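Long-range contact in 3-hydroxyacyl-thioester dehydratase X (Mycobacterium tuberculosis, PDB 3WEW), which catalyses the reversible dehydration of (3R)-3-hydroxyacyl-CoA thioesters to (2E)-enoyl-CoA, with a preference for C8 to C12 chains: residues G100-L105 with V120-H125. Numbering follows the deposited sequence.
Sequences GLLVDL and VTTFLH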
loop_
_atom_site.group_PDB
_atom_site.type_symbol
_atom_site.label_atom_id
_atom_site.label_comp_id
_atom_site.label_asym_id
_atom_site.label_seq_id
_atom_site.Cartn_x
_atom_site.Cartn_y
_atom_site.Cartn_z
ATOM N N GLY A 100 -3.100 -19.516 -5.463
ATOM C CA GLY A 100 -1.719 -19.679 -5.886
ATOM C C GLY A 100 -0.686 -19.662 -4.772
ATOM O O GLY A 100 -0.926 -20.161 -3.648
ATOM N N LEU A 101 0.472 -19.095 -5.118
ATOM C CA LEU A 101 1.620 -18.956 -4.218
ATOM C C LEU A 101 1.512 -17.604 -3.481
ATOM O O LEU A 101 1.415 -16.542 -4.141
ATOM C CB LEU A 101 2.928 -19.004 -5.040
ATOM C CG LEU A 101 4.078 -20.027 -4.824
ATOM C CD1 LEU A 101 3.805 -21.058 -3.730
ATOM C CD2 LEU A 101 4.404 -20.754 -6.147
ATOM N N LEU A 102 1.496 -17.665 -2.138
ATOM C CA LEU A 102 1.673 -16.484 -1.281
ATOM C C LEU A 102 3.106 -16.307 -0.841
ATOM O O LEU A 102 3.802 -17.282 -0.591
ATOM C CB LEU A 102 0.837 -16.599 -0.038
ATOM C CG LEU A 102 -0.670 -16.493 -0.258
ATOM C CD1 LEU A 102 -1.314 -16.699 1.108
ATOM C CD2 LEU A 102 -1.087 -15.166 -0.933
ATOM N N VAL A 103 3.554 -15.058 -0.737
ATOM C CA VAL A 103 4.873 -14.787 -0.159
ATOM C C VAL A 103 4.840 -13.525 0.664
ATOM O O VAL A 103 4.092 -12.600 0.331
ATOM C CB VAL A 103 5.987 -14.697 -1.227
ATOM C CG1 VAL A 103 5.800 -13.505 -2.133
ATOM C CG2 VAL A 103 7.335 -14.637 -0.561
ATOM N N ASP A 104 5.619 -13.521 1.752
ATOM C CA ASP A 104 5.796 -12.339 2.585
ATOM C C ASP A 104 7.096 -11.628 2.248
ATOM O O ASP A 104 8.197 -12.249 2.185
ATOM C CB ASP A 104 5.818 -12.687 4.067
ATOM C CG ASP A 104 4.476 -13.151 4.590
ATOM O OD1 ASP A 104 3.442 -13.046 3.863
ATOM O OD2 ASP A 104 4.474 -13.647 5.757
ATOM N N LEU A 105 6.954 -10.318 2.052
ATOM C CA LEU A 105 8.077 -9.417 1.846
ATOM C C LEU A 105 8.152 -8.488 3.040
ATOM O O LEU A 105 7.212 -7.716 3.327
ATOM C CB LEU A 105 7.895 -8.593 0.592
ATOM C CG LEU A 105 8.312 -9.175 -0.760
ATOM C CD1 LEU A 105 9.824 -9.278 -0.927
ATOM C CD2 LEU A 105 7.665 -10.501 -0.992
ATOM N N VAL A 120 5.265 -5.739 6.692
ATOM C CA VAL A 120 5.079 -7.053 6.084
ATOM C C VAL A 120 4.040 -6.978 4.946
ATOM O O VAL A 120 2.891 -6.675 5.184
ATOM C CB VAL A 120 4.627 -8.113 7.099
ATOM C CG1 VAL A 120 4.536 -9.462 6.420
ATOM C CG2 VAL A 120 5.587 -8.242 8.259
ATOM N N THR A 121 4.479 -7.249 3.714
ATOM C CA THR A 121 3.644 -7.163 2.535
ATOM C C THR A 121 3.394 -8.584 2.024
ATOM O O THR A 121 4.330 -9.351 1.865
ATOM C CB THR A 121 4.314 -6.305 1.443
ATOM O OG1 THR A 121 4.410 -4.920 1.863
ATOM C CG2 THR A 121 3.556 -6.397 0.073
ATOM N N THR A 122 2.133 -8.943 1.800
ATOM C CA THR A 122 1.816 -10.260 1.252
ATOM C C THR A 122 1.286 -10.171 -0.154
ATOM O O THR A 122 0.285 -9.522 -0.401
ATOM C CB THR A 122 0.797 -11.006 2.094
ATOM O OG1 THR A 122 1.358 -11.228 3.396
ATOM C CG2 THR A 122 0.516 -12.342 1.452
ATOM N N PHE A 123 1.986 -10.842 -1.058
ATOM C CA PHE A 123 1.647 -10.930 -2.458
ATOM C C PHE A 123 1.175 -12.348 -2.826
ATOM O O PHE A 123 1.618 -13.350 -2.233
ATOM C CB PHE A 123 2.884 -10.620 -3.303
ATOM C CG PHE A 123 3.266 -9.156 -3.349
ATOM C CD1 PHE A 123 2.400 -8.202 -3.888
ATOM C CD2 PHE A 123 4.539 -8.743 -2.941
ATOM C CE1 PHE A 123 2.769 -6.865 -3.967
ATOM C CE2 PHE A 123 4.917 -7.408 -3.015
ATOM C CZ PHE A 123 4.018 -6.456 -3.505
ATOM N N LEU A 124 0.293 -12.391 -3.834
ATOM C CA LEU A 124 -0.228 -13.612 -4.476
ATOM C C LEU A 124 0.124 -13.680 -5.966
ATOM O O LEU A 124 -0.168 -12.749 -6.731
ATOM C CB LEU A 124 -1.732 -13.647 -4.353
ATOM C CG LEU A 124 -2.458 -14.787 -5.049
ATOM C CD1 LEU A 124 -2.105 -16.142 -4.456
ATOM C CD2 LEU A 124 -3.957 -14.512 -4.908
ATOM N N HIS A 125 0.789 -14.773 -6.347
ATOM C CA HIS A 125 0.985 -15.148 -7.742
ATOM C C HIS A 125 0.009 -16.291 -8.036
ATOM O O HIS A 125 0.148 -17.388 -7.455
ATOM C CB HIS A 125 2.425 -15.598 -8.042
ATOM C CG HIS A 125 2.639 -15.995 -9.478
ATOM N ND1 HIS A 125 2.769 -17.312 -9.887
ATOM C CD2 HIS A 125 2.668 -15.246 -10.611
ATOM C CE1 HIS A 125 2.915 -17.347 -11.200
ATOM N NE2 HIS A 125 2.858 -16.109 -11.663
#
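L101, V103 and L105 pair with H125, F123 and T121 as antiparallel hydrogen-bonded pairs, and the axes of the two strand segments approach to 4.6 Å. Each pair makes two backbone bonds. Those between L105 and T121 are nearly straight, with L105 N 2.8 Å from T121 O at an N-H...O angle of 173°. L102 with L124 and D104 with T122 are the non-hydrogen-bonded pairs between them. The face with D104 and T122 carries a polar link. The T122 hydroxyl OG1 donates to D104 OD1 at 2.8 Å, meeting it from above the carboxylate plane. Both side chains have the bonding group anti to the carbonyl carbon, D104 CG at chi1 -69° and T122 OG1 at -62°, and they lie side by side. R95 forms a salt bridge to the same OD1, and N93 bonds OD2, so the carboxylate is held at both oxygens. On the same face, L102 CD2 packs 3.8 Å from L124 CD1. The other face, with L101, V103, L105, T121, F123 and H125, is mostly apolar around L105 and F123. L105 CD2 sits at the edge of the F123 ring, 4.1 Å from CD2 of that ring. T121 CG2 lies over one ring face, offset toward the rim. Helix 47-55 packs on this face, with V50 touching both L105 and F123. Strands 84-96 and 67-75 flank the pair on the outer edges. The contact is the part of the 100-111/114-126 beta hairpin away from its turn, within the antiparallel sheet of the hotdog fold.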